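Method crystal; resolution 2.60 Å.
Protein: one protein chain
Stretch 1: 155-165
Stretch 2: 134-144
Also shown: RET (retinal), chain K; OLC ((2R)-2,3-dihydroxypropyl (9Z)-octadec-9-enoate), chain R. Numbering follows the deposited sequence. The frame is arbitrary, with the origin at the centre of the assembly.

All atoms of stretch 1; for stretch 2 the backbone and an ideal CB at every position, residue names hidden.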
# COMPACT_ATOMS: atom_id res chain seq x y z
N SER B 155 -20.31 17.81 -19.57
CA SER B 155 -19.48 18.52 -18.56
C SER B 155 -18.33 17.61 -18.12
O SER B 155 -17.24 18.13 -17.80
CB SER B 155 -20.32 18.96 -17.37
OG SER B 155 -21.28 19.94 -17.76
N VAL B 156 -18.57 16.30 -18.09
CA VAL B 156 -17.60 15.26 -17.67
C VAL B 156 -16.58 15.07 -18.79
O VAL B 156 -15.36 15.02 -18.50
CB VAL B 156 -18.37 13.96 -17.39
CG1 VAL B 156 -17.42 12.80 -17.11
CG2 VAL B 156 -19.39 14.14 -16.27
N SER B 157 -17.10 14.98 -20.01
CA SER B 157 -16.36 14.82 -21.29
C SER B 157 -15.31 15.92 -21.46
O SER B 157 -14.15 15.62 -21.87
CB SER B 157 -17.36 14.82 -22.42
OG SER B 157 -16.77 14.32 -23.61
N ASP B 158 -15.69 17.16 -21.14
CA ASP B 158 -14.92 18.38 -21.47
C ASP B 158 -13.72 18.49 -20.51
O ASP B 158 -12.64 18.95 -20.96
CB ASP B 158 -15.86 19.59 -21.54
CG ASP B 158 -15.23 20.89 -21.98
OD1 ASP B 158 -14.51 20.92 -23.04
OD2 ASP B 158 -15.46 21.86 -21.25
N ILE B 159 -13.88 18.00 -19.28
CA ILE B 159 -12.82 17.99 -18.22
C ILE B 159 -11.86 16.82 -18.48
O ILE B 159 -10.62 17.00 -18.38
CB ILE B 159 -13.49 17.81 -16.84
CG1 ILE B 159 -14.52 18.89 -16.51
CG2 ILE B 159 -12.44 17.74 -15.74
CD1 ILE B 159 -14.02 20.27 -16.75
N ALA B 160 -12.41 15.65 -18.81
CA ALA B 160 -11.63 14.46 -19.23
C ALA B 160 -10.73 14.81 -20.42
O ALA B 160 -9.58 14.35 -20.47
CB ALA B 160 -12.55 13.33 -19.57
N THR B 161 -11.24 15.62 -21.34
CA THR B 161 -10.49 16.05 -22.55
C THR B 161 -9.39 17.01 -22.11
O THR B 161 -8.20 16.73 -22.44
CB THR B 161 -11.42 16.64 -23.61
OG1 THR B 161 -12.40 15.63 -23.92
CG2 THR B 161 -10.69 17.06 -24.87
N ALA B 162 -9.75 18.08 -21.38
CA ALA B 162 -8.82 19.12 -20.89
C ALA B 162 -7.71 18.45 -20.07
O ALA B 162 -6.53 18.72 -20.34
CB ALA B 162 -9.56 20.14 -20.07
N ASP B 163 -8.09 17.53 -19.18
CA ASP B 163 -7.12 16.74 -18.38
C ASP B 163 -6.12 16.02 -19.30
O ASP B 163 -4.89 16.17 -19.08
CB ASP B 163 -7.86 15.81 -17.43
CG ASP B 163 -6.93 15.18 -16.39
OD1 ASP B 163 -5.78 15.65 -16.22
OD2 ASP B 163 -7.37 14.23 -15.75
N ALA B 164 -6.58 15.27 -20.30
CA ALA B 164 -5.69 14.57 -21.26
C ALA B 164 -4.74 15.56 -21.95
O ALA B 164 -3.52 15.28 -21.98
CB ALA B 164 -6.53 13.82 -22.25
N LEU B 165 -5.26 16.69 -22.46
CA LEU B 165 -4.45 17.72 -23.18
C LEU B 165 -3.41 18.33 -22.24
O LEU B 165 -2.23 18.45 -22.60
CB LEU B 165 -5.39 18.80 -23.75
CG LEU B 165 -6.52 18.31 -24.64
CD1 LEU B 165 -7.28 19.46 -25.29
CD2 LEU B 165 -6.04 17.37 -25.73
N UNK B 134 -1.07 8.11 -16.62
CA UNK B 134 -1.85 9.32 -16.26
C UNK B 134 -2.94 9.59 -17.31
O UNK B 134 -4.11 9.84 -16.90
CB UNK B 134 -0.93 10.54 -16.14
N UNK B 135 -2.59 9.51 -18.60
CA UNK B 135 -3.53 9.82 -19.72
C UNK B 135 -4.62 8.75 -19.85
O UNK B 135 -5.76 9.12 -20.28
CB UNK B 135 -2.77 9.93 -21.04
N UNK B 136 -4.34 7.49 -19.51
CA UNK B 136 -5.37 6.42 -19.50
C UNK B 136 -6.24 6.52 -18.24
O UNK B 136 -7.45 6.30 -18.37
CB UNK B 136 -4.71 5.04 -19.57
N UNK B 137 -5.67 6.85 -17.08
CA UNK B 137 -6.37 6.75 -15.77
C UNK B 137 -7.03 8.08 -15.33
O UNK B 137 -8.16 8.02 -14.82
CB UNK B 137 -5.38 6.30 -14.69
N UNK B 138 -6.37 9.23 -15.45
CA UNK B 138 -6.92 10.51 -14.91
C UNK B 138 -8.25 10.86 -15.58
O UNK B 138 -9.21 11.24 -14.91
CB UNK B 138 -5.93 11.65 -15.12
N UNK B 139 -8.33 10.82 -16.93
CA UNK B 139 -9.62 11.04 -17.58
C UNK B 139 -10.67 9.99 -17.16
O UNK B 139 -11.82 10.34 -17.11
CB UNK B 139 -9.44 11.02 -19.10
N UNK B 140 -10.26 8.78 -16.80
CA UNK B 140 -11.19 7.70 -16.35
C UNK B 140 -11.66 8.01 -14.91
O UNK B 140 -12.85 7.74 -14.61
CB UNK B 140 -10.51 6.33 -16.41
N UNK B 141 -10.76 8.53 -14.06
CA UNK B 141 -11.09 8.93 -12.66
C UNK B 141 -12.11 10.09 -12.70
O UNK B 141 -13.03 10.10 -11.85
CB UNK B 141 -9.83 9.35 -11.90
N UNK B 142 -11.95 11.02 -13.65
CA UNK B 142 -12.88 12.15 -13.84
C UNK B 142 -14.25 11.61 -14.25
O UNK B 142 -15.26 12.12 -13.74
CB UNK B 142 -12.35 13.13 -14.89
N UNK B 143 -14.30 10.61 -15.14
CA UNK B 143 -15.57 10.00 -15.61
C UNK B 143 -16.24 9.34 -14.40
O UNK B 143 -17.47 9.38 -14.27
CB UNK B 143 -15.33 8.98 -16.73
N UNK B 144 -15.45 8.72 -13.53
CA UNK B 144 -15.91 8.10 -12.27
C UNK B 144 -16.54 9.17 -11.36
O UNK B 144 -17.53 8.87 -10.65
CB UNK B 144 -14.75 7.41 -11.55
C1 RET K . 1.70 18.07 -14.94
C2 RET K . 2.40 19.06 -15.87
C3 RET K . 2.53 20.41 -15.33
C4 RET K . 1.18 20.98 -14.95
C5 RET K . 0.21 19.98 -14.38
C6 RET K . 0.47 18.66 -14.25
C7 RET K . -0.47 17.82 -13.49
C8 RET K . -0.48 16.44 -13.34
C9 RET K . -1.52 15.63 -12.79
C10 RET K . -1.43 14.21 -12.74
C11 RET K . -2.27 13.31 -12.07
C12 RET K . -2.15 11.94 -11.91
C13 RET K . -3.05 11.06 -11.28
C14 RET K . -2.82 9.70 -11.28
C15 RET K . -3.84 8.66 -11.16
C16 RET K . 1.31 16.89 -15.84
C17 RET K . 2.73 17.59 -13.90
C18 RET K . -1.10 20.65 -13.99
C19 RET K . -2.76 16.24 -12.22
C20 RET K . -4.23 11.65 -10.58
C18 OLC R . -11.27 7.85 -26.59
C10 OLC R . -15.68 2.81 -25.65
C9 OLC R . -14.96 3.19 -24.59
C17 OLC R . -11.34 7.12 -27.93
C11 OLC R . -15.74 3.60 -26.94
C8 OLC R . -14.08 4.44 -24.52
C16 OLC R . -12.72 6.53 -28.23
C12 OLC R . -14.50 3.29 -27.78
C7 OLC R . -14.30 5.22 -23.21
C15 OLC R . -12.85 5.92 -29.63
C13 OLC R . -14.51 4.01 -29.14
C6 OLC R . -13.23 5.04 -22.13
C14 OLC R . -13.10 4.41 -29.62
C5 OLC R . -13.70 5.62 -20.78
C4 OLC R . -12.83 5.18 -19.59
C3 OLC R . -13.56 4.31 -18.56

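The two helices run nearly antiparallel, at 158° between their directions, with axes 8.6 Å apart at closest approach; such close packing favours small or flat side chains where the backbones meet.

Position 134 points its CB sideways, with nothing of stretch 1 within 5.5 Å, so stretch 1 sets no limit here, while the polyene of retinal lies close by. A flat, apolar group would suit it. The residue is Trp134, whose ring carries RET C12 over one face.

At 135 the CB again points sideways, 5.5 Å from Ala164 O. The short methyl of Ala164 leaves room, and Val, Ile, Leu or Met could fill it. Ile135 does so, its CG1 4.3 Å from Ala164 O.

Positions 136 and 137 are out of reach of stretch 1, which leaves their identity open; 137 does lie near the C15 end of retinal. They are Ile136 and Thr137, whose OG1 is 3.9 Å from RET C15.

Position 138 is strictly limited. Its CB points toward stretch 1 and the ideal atom lies just 3.0 Å from Asp163 OD2, while retinal lies nearby. A small residue, Ala, Ser or Cys, is the natural expectation. Cys138 is deposited, and its CB sits 3.0 Å from Asp163 OD2, a tight contact and no hydrogen bond. With chi1 in m, SG reaches retinal instead, 3.1 Å from RET C13.

At 139 the backbones come nearest, CA to CA 4.3 Å from Ala160. The ideal CB is 3.6 Å from Ala160 O and 5.1 Å from Ala164 CB, so a compact residue is needed. Gly, Ala or Ser could serve, but the backbone adds a clue: the N atoms of 139 and 140 lack bonds to the preceding turn, and the phi of -60° at 139 admits proline. Pro139 has no amide hydrogen to give, and its ring lies against two alanines, CB 4.0 Å from Ala160 CB and CG 4.1 Å from Ala164 CB.

Position 140 points away, and 141 sideways without touching stretch 1, so stretch 1 leaves the choice open: a small polar or apolar residue could sit at 140 beside the lipid chain, and an apolar one at 141 near retinal. Thr140 turns its OG1 back to Ile136 O in a 2.7 Å hydrogen bond and sets CG2 3.3 Å from OLC C3; Leu141 places CD1 4.0 Å from RET C15.

Position 142 points toward stretch 1, its ideal CB 4.6 Å from Ala160 CA and 4.7 Å from Ile159 CG2. This space is mostly apolar, with the Asp163 carboxylate at its border; an aliphatic chain such as Leu, Ile or Met would suit it. Leu142 has the largest covered area of the contact: CD1 lies 3.5 Å from Ile159 CG2, 3.8 Å from Ala160 CA and 3.3 Å from Asp163 OD2, the last a close contact and not a hydrogen bond.

At 143 the CB points sideways, 4.4 Å from Val156 CG1, with lipid carbons farther along. Aliphatic or aromatic residues would fit. Tyr143 packs CB 4.3 Å from Val156 CG1, and its ring meets Val156 CG1 and OLC C3 obliquely.

Position 144 points away from stretch 1, which therefore cannot dictate its choice. Trp144 bonds through NE1 elsewhere in the structure.

Stretch 2, residues 134-144: WIITCPTLLYW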
# COMPACT_ATOMS: atom_id res chain seq x y z
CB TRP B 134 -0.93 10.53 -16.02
CG TRP B 134 -0.10 10.45 -14.77
CD1 TRP B 134 -0.12 9.46 -13.82
CD2 TRP B 134 0.90 11.40 -14.32
NE1 TRP B 134 0.79 9.72 -12.83
CE2 TRP B 134 1.42 10.91 -13.10
CE3 TRP B 134 1.39 12.62 -14.80
CZ2 TRP B 134 2.42 11.58 -12.39
CZ3 TRP B 134 2.36 13.30 -14.08
CH2 TRP B 134 2.89 12.75 -12.91
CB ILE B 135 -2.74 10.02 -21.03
CG1 ILE B 135 -2.06 11.40 -21.02
CG2 ILE B 135 -3.62 9.82 -22.26
CD1 ILE B 135 -0.83 11.51 -21.93
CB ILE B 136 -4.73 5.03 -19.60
CG1 ILE B 136 -3.97 4.88 -20.91
CG2 ILE B 136 -5.77 3.94 -19.43
CD1 ILE B 136 -3.05 3.67 -20.93
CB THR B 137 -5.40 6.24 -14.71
OG1 THR B 137 -4.29 7.14 -14.68
CG2 THR B 137 -4.93 4.83 -15.00
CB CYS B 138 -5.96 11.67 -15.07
SG CYS B 138 -4.50 11.46 -14.02
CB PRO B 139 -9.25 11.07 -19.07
CG PRO B 139 -7.78 11.48 -19.07
CD PRO B 139 -7.21 10.73 -17.89
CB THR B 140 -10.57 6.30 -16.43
OG1 THR B 140 -10.08 5.99 -17.74
CG2 THR B 140 -11.57 5.24 -16.04
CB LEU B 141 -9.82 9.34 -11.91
CG LEU B 141 -8.96 8.18 -11.41
CD1 LEU B 141 -7.76 8.68 -10.64
CD2 LEU B 141 -9.78 7.22 -10.56
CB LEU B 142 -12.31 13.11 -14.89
CG LEU B 142 -11.18 13.99 -14.40
CD1 LEU B 142 -10.57 14.77 -15.55
CD2 LEU B 142 -11.66 14.92 -13.28
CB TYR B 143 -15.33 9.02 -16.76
CG TYR B 143 -16.48 8.08 -17.01
CD1 TYR B 143 -17.56 8.45 -17.79
CD2 TYR B 143 -16.49 6.81 -16.44
CE1 TYR B 143 -18.63 7.60 -18.00
CE2 TYR B 143 -17.55 5.94 -16.64
CZ TYR B 143 -18.63 6.34 -17.41
OH TYR B 143 -19.68 5.49 -17.60
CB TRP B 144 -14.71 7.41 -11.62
CG TRP B 144 -14.98 6.71 -10.32
CD1 TRP B 144 -15.15 5.38 -10.14
CD2 TRP B 144 -15.05 7.31 -9.02
NE1 TRP B 144 -15.34 5.10 -8.82
CE2 TRP B 144 -15.28 6.27 -8.10
CE3 TRP B 144 -14.96 8.63 -8.53
CZ2 TRP B 144 -15.41 6.50 -6.72
CZ3 TRP B 144 -15.07 8.85 -7.18
CH2 TRP B 144 -15.29 7.80 -6.28
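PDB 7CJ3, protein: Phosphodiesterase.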